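Local atomic coordinates of Atg1 tMIT (Kluyveromyces marxianus, PDB entry 4P1N), a protein that acts as a serine/threonine kinase essential for autophagy, where it is needed to form autophagosomes, and involved in cytoplasm-to-vacuole transport. Residues B[15-27]-B[218-231]. Residues are numbered along the deposited sequence; the frame is centred on the assembly and turned at random.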
ATOM      1  N   GLU B  15       8.406   2.390   6.525  1.00 40.87           N
ATOM      2  CA  GLU B  15       7.180   2.095   7.280  1.00 43.16           C
ATOM      3  C   GLU B  15       6.649   3.316   8.020  1.00 42.38           C
ATOM      4  O   GLU B  15       5.450   3.533   8.078  1.00 38.13           O
ATOM      5  CB  GLU B  15       7.392   0.990   8.312  1.00 47.21           C
ATOM      6  CG  GLU B  15       7.303  -0.389   7.722  1.00 51.80           C
ATOM      7  CD  GLU B  15       7.564  -1.493   8.736  1.00 57.11           C
ATOM      8  OE1 GLU B  15       8.426  -1.313   9.614  1.00 56.26           O
ATOM      9  OE2 GLU B  15       6.916  -2.556   8.629  1.00 63.47           O
ATOM     10  N   SER B  16       7.573   4.049   8.634  1.00 42.03           N
ATOM     11  CA  SER B  16       7.293   5.309   9.345  1.00 42.71           C
ATOM     12  C   SER B  16       6.682   6.400   8.413  1.00 38.61           C
ATOM     13  O   SER B  16       5.717   7.062   8.756  1.00 35.42           O
ATOM     14  CB  SER B  16       8.606   5.802   9.988  1.00 46.44           C
ATOM     15  OG  SER B  16       8.453   7.073  10.604  1.00 56.54           O
ATOM     16  N   LEU B  17       7.237   6.569   7.223  1.00 38.34           N
ATOM     17  CA  LEU B  17       6.653   7.465   6.250  1.00 36.11           C
ATOM     18  C   LEU B  17       5.311   6.995   5.794  1.00 31.83           C
ATOM     19  O   LEU B  17       4.441   7.817   5.574  1.00 32.84           O
ATOM     20  CB  LEU B  17       7.566   7.667   5.020  1.00 36.65           C
ATOM     21  CG  LEU B  17       8.807   8.468   5.400  1.00 39.81           C
ATOM     22  CD1 LEU B  17       9.923   8.276   4.371  1.00 43.31           C
ATOM     23  CD2 LEU B  17       8.487   9.951   5.584  1.00 39.58           C
ATOM     24  N   SER B  18       5.133   5.691   5.662  1.00 33.23           N
ATOM     25  CA  SER B  18       3.865   5.111   5.174  1.00 32.18           C
ATOM     26  C   SER B  18       2.765   5.264   6.205  1.00 30.93           C
ATOM     27  O   SER B  18       1.585   5.451   5.854  1.00 31.57           O
ATOM     28  CB  SER B  18       4.025   3.640   4.801  1.00 34.20           C
ATOM     29  OG  SER B  18       4.908   3.489   3.705  1.00 37.00           O
ATOM     30  N   ALA B  19       3.133   5.215   7.474  1.00 29.91           N
ATOM     31  CA  ALA B  19       2.178   5.542   8.532  1.00 30.74           C
ATOM     32  C   ALA B  19       1.672   6.981   8.449  1.00 28.92           C
ATOM     33  O   ALA B  19       0.460   7.285   8.570  1.00 27.18           O
ATOM     34  CB  ALA B  19       2.808   5.279   9.885  1.00 31.47           C
ATOM     35  N   LYS B  20       2.608   7.875   8.240  1.00 30.27           N
ATOM     36  CA  LYS B  20       2.287   9.268   7.999  1.00 30.48           C
ATOM     37  C   LYS B  20       1.439   9.509   6.744  1.00 27.97           C
ATOM     38  O   LYS B  20       0.462  10.300   6.777  1.00 28.20           O
ATOM     39  CB  LYS B  20       3.591  10.070   7.884  1.00 32.81           C
ATOM     40  CG  LYS B  20       4.337  10.181   9.213  1.00 35.94           C
ATOM     41  CD  LYS B  20       5.767  10.703   9.067  1.00 40.21           C
ATOM     42  CE  LYS B  20       6.447  10.668  10.424  1.00 44.50           C
ATOM     43  NZ  LYS B  20       7.863  11.047  10.275  1.00 53.36           N
ATOM     44  N   ALA B  21       1.798   8.851   5.640  1.00 26.05           N
ATOM     45  CA  ALA B  21       1.012   8.987   4.405  1.00 26.15           C
ATOM     46  C   ALA B  21      -0.381   8.448   4.639  1.00 24.00           C
ATOM     47  O   ALA B  21      -1.392   9.086   4.320  1.00 26.22           O
ATOM     48  CB  ALA B  21       1.696   8.257   3.253  1.00 26.93           C
ATOM     49  N   PHE B  22      -0.467   7.332   5.332  1.00 25.58           N
ATOM     50  CA  PHE B  22      -1.772   6.715   5.556  1.00 26.71           C
ATOM     51  C   PHE B  22      -2.711   7.622   6.333  1.00 27.04           C
ATOM     52  O   PHE B  22      -3.877   7.772   6.007  1.00 27.60           O
ATOM     53  CB  PHE B  22      -1.609   5.372   6.312  1.00 27.64           C
ATOM     54  CG  PHE B  22      -2.921   4.721   6.610  1.00 29.30           C
ATOM     55  CD1 PHE B  22      -3.553   3.948   5.645  1.00 30.55           C
ATOM     56  CD2 PHE B  22      -3.588   4.960   7.820  1.00 29.16           C
ATOM     57  CE1 PHE B  22      -4.780   3.353   5.904  1.00 30.39           C
ATOM     58  CE2 PHE B  22      -4.807   4.350   8.101  1.00 29.14           C
ATOM     59  CZ  PHE B  22      -5.435   3.579   7.135  1.00 30.02           C
ATOM     60  N   VAL B  23      -2.203   8.198   7.414  1.00 29.24           N
ATOM     61  CA  VAL B  23      -3.014   9.044   8.270  1.00 30.32           C
ATOM     62  C   VAL B  23      -3.485  10.309   7.528  1.00 28.55           C
ATOM     63  O   VAL B  23      -4.606  10.764   7.659  1.00 30.23           O
ATOM     64  CB  VAL B  23      -2.203   9.358   9.559  1.00 35.04           C
ATOM     65  CG1 VAL B  23      -2.764  10.516  10.286  1.00 40.66           C
ATOM     66  CG2 VAL B  23      -2.214   8.137  10.479  1.00 35.53           C
ATOM     67  N   MET B  24      -2.632  10.849   6.690  1.00 28.18           N
ATOM     68  CA  MET B  24      -2.971  12.018   5.918  1.00 28.93           C
ATOM     69  C   MET B  24      -3.970  11.647   4.790  1.00 27.82           C
ATOM     70  O   MET B  24      -4.959  12.346   4.524  1.00 28.44           O
ATOM     71  CB  MET B  24      -1.663  12.642   5.394  1.00 30.24           C
ATOM     72  CG  MET B  24      -1.781  14.100   5.001  1.00 37.86           C
ATOM     73  SD  MET B  24      -2.306  15.159   6.366  1.00 36.98           S
ATOM     74  CE  MET B  24      -1.249  14.624   7.599  1.00 35.12           C
ATOM     75  N   TYR B  25      -3.712  10.536   4.126  1.00 26.29           N
ATOM     76  CA  TYR B  25      -4.595  10.067   3.100  1.00 26.08           C
ATOM     77  C   TYR B  25      -5.988   9.827   3.662  1.00 26.77           C
ATOM     78  O   TYR B  25      -6.992  10.207   3.013  1.00 25.76           O
ATOM     79  CB  TYR B  25      -4.013   8.823   2.440  1.00 26.64           C
ATOM     80  CG  TYR B  25      -4.978   7.986   1.633  1.00 28.22           C
ATOM     81  CD1 TYR B  25      -5.205   8.256   0.327  1.00 28.16           C
ATOM     82  CD2 TYR B  25      -5.657   6.871   2.208  1.00 30.47           C
ATOM     83  CE1 TYR B  25      -6.093   7.528  -0.409  1.00 30.71           C
ATOM     84  CE2 TYR B  25      -6.544   6.105   1.456  1.00 29.53           C
ATOM     85  CZ  TYR B  25      -6.736   6.413   0.145  1.00 32.01           C
ATOM     86  OH  TYR B  25      -7.604   5.683  -0.647  1.00 33.68           O
ATOM     87  N   SER B  26      -6.070   9.177   4.826  1.00 27.92           N
ATOM     88  CA  SER B  26      -7.395   8.872   5.415  1.00 29.95           C
ATOM     89  C   SER B  26      -8.129  10.182   5.799  1.00 30.49           C
ATOM     90  O   SER B  26      -9.334  10.260   5.719  1.00 30.69           O
ATOM     91  CB  SER B  26      -7.294   7.980   6.652  1.00 28.42           C
ATOM     92  OG  SER B  26      -6.398   6.895   6.452  1.00 30.98           O
ATOM     93  N   PHE B  27      -7.390  11.209   6.197  1.00 32.23           N
ATOM     94  CA  PHE B  27      -7.984  12.525   6.496  1.00 33.08           C
ATOM     95  C   PHE B  27      -8.483  13.119   5.202  1.00 32.46           C
ATOM     96  O   PHE B  27      -9.637  13.498   5.121  1.00 36.01           O
ATOM     97  CB  PHE B  27      -6.954  13.402   7.245  1.00 32.81           C
ATOM     98  CG  PHE B  27      -7.466  14.730   7.769  1.00 33.30           C
ATOM     99  CD1 PHE B  27      -8.817  14.981   8.008  1.00 36.39           C
ATOM    100  CD2 PHE B  27      -6.544  15.725   8.096  1.00 34.05           C
ATOM    101  CE1 PHE B  27      -9.242  16.213   8.539  1.00 38.01           C
ATOM    102  CE2 PHE B  27      -6.948  16.940   8.633  1.00 36.24           C
ATOM    103  CZ  PHE B  27      -8.308  17.183   8.869  1.00 37.44           C
ATOM    104  N   THR B 218      -2.126   8.226  16.125  1.00 34.40           N
ATOM    105  CA  THR B 218      -2.568   8.976  14.943  1.00 36.62           C
ATOM    106  C   THR B 218      -2.305  10.467  15.071  1.00 36.26           C
ATOM    107  O   THR B 218      -1.732  11.058  14.142  1.00 36.31           O
ATOM    108  CB  THR B 218      -4.034   8.723  14.617  1.00 36.81           C
ATOM    109  OG1 THR B 218      -4.224   7.318  14.419  1.00 37.81           O
ATOM    110  CG2 THR B 218      -4.465   9.515  13.369  1.00 38.08           C
ATOM    111  N   SER B 219      -2.661  11.061  16.211  1.00 36.24           N
ATOM    112  CA  SER B 219      -2.355  12.476  16.463  1.00 37.34           C
ATOM    113  C   SER B 219      -0.884  12.759  16.392  1.00 37.16           C
ATOM    114  O   SER B 219      -0.473  13.825  15.967  1.00 36.68           O
ATOM    115  CB  SER B 219      -2.797  12.918  17.842  1.00 41.20           C
ATOM    116  OG  SER B 219      -4.188  12.859  17.994  1.00 42.84           O
ATOM    117  N   LEU B 220      -0.072  11.837  16.892  1.00 37.20           N
ATOM    118  CA  LEU B 220       1.342  12.045  16.918  1.00 37.17           C
ATOM    119  C   LEU B 220       1.915  11.963  15.516  1.00 36.71           C
ATOM    120  O   LEU B 220       2.725  12.784  15.145  1.00 37.12           O
ATOM    121  CB  LEU B 220       2.030  11.004  17.797  1.00 40.08           C
ATOM    122  CG  LEU B 220       1.857  11.239  19.290  1.00 43.51           C
ATOM    123  CD1 LEU B 220       2.378  10.005  20.006  1.00 45.46           C
ATOM    124  CD2 LEU B 220       2.590  12.491  19.764  1.00 42.76           C
ATOM    125  N   TRP B 221       1.494  10.971  14.732  1.00 36.21           N
ATOM    126  CA  TRP B 221       1.946  10.928  13.341  1.00 35.95           C
ATOM    127  C   TRP B 221       1.633  12.235  12.639  1.00 34.48           C
ATOM    128  O   TRP B 221       2.479  12.780  11.953  1.00 34.89           O
ATOM    129  CB  TRP B 221       1.307   9.803  12.566  1.00 34.69           C
ATOM    130  CG  TRP B 221       1.721   8.455  12.970  1.00 36.93           C
ATOM    131  CD1 TRP B 221       0.885   7.434  13.358  1.00 36.99           C
ATOM    132  CD2 TRP B 221       3.048   7.911  12.968  1.00 38.80           C
ATOM    133  NE1 TRP B 221       1.614   6.304  13.596  1.00 42.11           N
ATOM    134  CE2 TRP B 221       2.942   6.566  13.364  1.00 40.72           C
ATOM    135  CE3 TRP B 221       4.295   8.415  12.626  1.00 45.25           C
ATOM    136  CZ2 TRP B 221       4.025   5.734  13.451  1.00 46.91           C
ATOM    137  CZ3 TRP B 221       5.405   7.586  12.730  1.00 52.77           C
ATOM    138  CH2 TRP B 221       5.262   6.256  13.145  1.00 53.11           C
ATOM    139  N   MET B 222       0.427  12.752  12.853  1.00 36.27           N
ATOM    140  CA  MET B 222      -0.025  14.006  12.213  1.00 35.23           C
ATOM    141  C   MET B 222       0.819  15.183  12.575  1.00 37.64           C
ATOM    142  O   MET B 222       1.267  15.908  11.697  1.00 38.36           O
ATOM    143  CB  MET B 222      -1.481  14.307  12.551  1.00 35.62           C
ATOM    144  CG  MET B 222      -2.412  13.279  11.929  1.00 36.27           C
ATOM    145  SD  MET B 222      -4.155  13.656  12.207  1.00 40.48           S
ATOM    146  CE  MET B 222      -4.390  15.077  11.192  1.00 40.71           C
ATOM    147  N   LEU B 223       1.067  15.373  13.869  1.00 40.28           N
ATOM    148  CA  LEU B 223       1.868  16.493  14.327  1.00 41.26           C
ATOM    149  C   LEU B 223       3.338  16.369  13.959  1.00 42.37           C
ATOM    150  O   LEU B 223       4.025  17.393  13.783  1.00 42.93           O
ATOM    151  CB  LEU B 223       1.726  16.681  15.859  1.00 44.56           C
ATOM    152  CG  LEU B 223       0.360  17.072  16.389  1.00 43.82           C
ATOM    153  CD1 LEU B 223       0.344  17.058  17.916  1.00 49.32           C
ATOM    154  CD2 LEU B 223      -0.025  18.440  15.870  1.00 43.57           C
ATOM    155  N   GLU B 224       3.861  15.152  13.881  1.00 42.11           N
ATOM    156  CA  GLU B 224       5.261  14.990  13.442  1.00 44.51           C
ATOM    157  C   GLU B 224       5.465  15.474  12.027  1.00 41.14           C
ATOM    158  O   GLU B 224       6.504  16.009  11.692  1.00 41.47           O
ATOM    159  CB  GLU B 224       5.740  13.552  13.565  1.00 49.26           C
ATOM    160  CG  GLU B 224       6.316  13.284  14.937  1.00 58.44           C
ATOM    161  CD  GLU B 224       6.205  11.844  15.349  1.00 62.92           C
ATOM    162  OE1 GLU B 224       5.959  11.626  16.550  1.00 68.33           O
ATOM    163  OE2 GLU B 224       6.356  10.950  14.482  1.00 67.93           O
ATOM    164  N   ILE B 225       4.435  15.326  11.202  1.00 39.64           N
ATOM    165  CA  ILE B 225       4.493  15.841   9.862  1.00 38.69           C
ATOM    166  C   ILE B 225       4.844  17.329   9.897  1.00 38.94           C
ATOM    167  O   ILE B 225       5.666  17.798   9.114  1.00 39.65           O
ATOM    168  CB  ILE B 225       3.172  15.570   9.117  1.00 39.28           C
ATOM    169  CG1 ILE B 225       3.073  14.079   8.822  1.00 39.39           C
ATOM    170  CG2 ILE B 225       3.096  16.373   7.821  1.00 38.71           C
ATOM    171  CD1 ILE B 225       1.661  13.631   8.498  1.00 41.79           C
ATOM    172  N   LEU B 226       4.242  18.048  10.836  1.00 40.24           N
ATOM    173  CA  LEU B 226       4.414  19.481  10.944  1.00 41.36           C
ATOM    174  C   LEU B 226       5.759  19.891  11.528  1.00 45.44           C
ATOM    175  O   LEU B 226       6.153  21.035  11.382  1.00 46.98           O
ATOM    176  CB  LEU B 226       3.310  20.065  11.799  1.00 40.99           C
ATOM    177  CG  LEU B 226       1.862  19.819  11.360  1.00 40.58           C
ATOM    178  CD1 LEU B 226       0.906  20.584  12.252  1.00 40.75           C
ATOM    179  CD2 LEU B 226       1.702  20.259   9.907  1.00 42.35           C
ATOM    180  N   LEU B 227       6.433  18.974  12.213  1.00 48.55           N
ATOM    181  CA  LEU B 227       7.753  19.229  12.792  1.00 51.63           C
ATOM    182  C   LEU B 227       8.852  18.646  11.927  1.00 53.19           C
ATOM    183  O   LEU B 227      10.006  18.823  12.226  1.00 53.23           O
ATOM    184  CB  LEU B 227       7.853  18.626  14.196  1.00 52.96           C
ATOM    185  CG  LEU B 227       6.923  19.241  15.244  1.00 53.74           C
ATOM    186  CD1 LEU B 227       7.016  18.474  16.554  1.00 56.09           C
ATOM    187  CD2 LEU B 227       7.246  20.710  15.439  1.00 53.07           C
ATOM    188  N   ASP B 228       8.497  17.940  10.863  1.00 51.25           N
ATOM    189  CA  ASP B 228       9.494  17.340  10.013  1.00 54.87           C
ATOM    190  C   ASP B 228       9.870  18.307   8.891  1.00 57.49           C
ATOM    191  O   ASP B 228       9.021  18.709   8.071  1.00 54.09           O
ATOM    192  CB  ASP B 228       8.958  16.023   9.452  1.00 55.55           C
ATOM    193  CG  ASP B 228       9.999  15.252   8.671  1.00 58.85           C
ATOM    194  OD1 ASP B 228      10.633  15.821   7.765  1.00 62.15           O
ATOM    195  OD2 ASP B 228      10.156  14.050   8.931  1.00 65.05           O
ATOM    196  N   GLU B 229      11.158  18.638   8.825  1.00 57.43           N
ATOM    197  CA  GLU B 229      11.649  19.628   7.866  1.00 61.31           C
ATOM    198  C   GLU B 229      11.397  19.234   6.421  1.00 57.96           C
ATOM    199  O   GLU B 229      11.061  20.083   5.629  1.00 62.35           O
ATOM    200  CB  GLU B 229      13.150  19.950   8.079  1.00 61.78           C
ATOM    201  N   HIS B 230      11.531  17.958   6.088  1.00 58.26           N
ATOM    202  CA  HIS B 230      11.267  17.505   4.727  1.00 59.58           C
ATOM    203  C   HIS B 230       9.760  17.369   4.431  1.00 53.32           C
ATOM    204  O   HIS B 230       9.433  17.058   3.306  1.00 53.08           O
ATOM    205  CB  HIS B 230      11.901  16.125   4.392  1.00 66.94           C
ATOM    206  CG  HIS B 230      13.049  15.706   5.266  1.00 80.61           C
ATOM    207  ND1 HIS B 230      12.885  14.879   6.360  1.00 82.20           N
ATOM    208  CD2 HIS B 230      14.384  15.942   5.171  1.00 87.58           C
ATOM    209  CE1 HIS B 230      14.062  14.653   6.919  1.00 88.08           C
ATOM    210  NE2 HIS B 230      14.988  15.288   6.219  1.00 90.77           N
ATOM    211  N   LEU B 231       8.869  17.538   5.425  1.00 46.26           N
ATOM    212  CA  LEU B 231       7.415  17.325   5.241  1.00 40.58           C
ATOM    213  C   LEU B 231       6.532  18.522   5.611  1.00 39.75           C
ATOM    214  O   LEU B 231       5.377  18.580   5.194  1.00 39.39           O
ATOM    215  CB  LEU B 231       6.942  16.168   6.104  1.00 37.42           C
ATOM    216  CG  LEU B 231       7.647  14.832   5.967  1.00 38.16           C
ATOM    217  CD1 LEU B 231       6.920  13.807   6.845  1.00 37.35           C
ATOM    218  CD2 LEU B 231       7.672  14.393   4.515  1.00 37.08           C
TER
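Trp-221 fits as a knob among Ser-16, Ala-19, Lys-20 and Val-23 where helix 10-33 of the first MIT domain crosses helix 209-227 of the second. The axes of the two short segments cross at -102° and come within 9.2 Å, so this is nearly perpendicular packing between the tandem domains.

Ala-19 makes the CH-pi contact: its CB lies over one face, 3.9 Å from the centroid of the Trp-221 six-membered ring. Lys-20, extended beyond CG, crosses the indole at about a right angle and packs its CE at the ring edge, 3.8 Å from Trp-221 CE3.

The charged end of this lysine is held more loosely. Lys-20 NZ stops 4.0 Å from Asp-228 OD2, beyond a salt bridge, and Glu-224 is farther still, so attraction here is probably long-range.

The remaining contacts are apolar. Val-23 CG1, anti to the backbone N (chi1 163°), presses on Met-222 CG at a tight 3.2 Å and also meets Thr-218 CG2, while Met-222 CE meets Phe-27 CD2 at 3.8 Å. Helix 184-204 joins this side through Arg-191, which touches both Met-222 and Phe-27; on the other domain, helix 95-129 backs Met-24 with Ser-112. The bends of Met-24 at chi2 and chi3 carry its methyl across to Ile-225, where Met-24 CE and Ile-225 CD1 are an equally tight 3.2 Å apart.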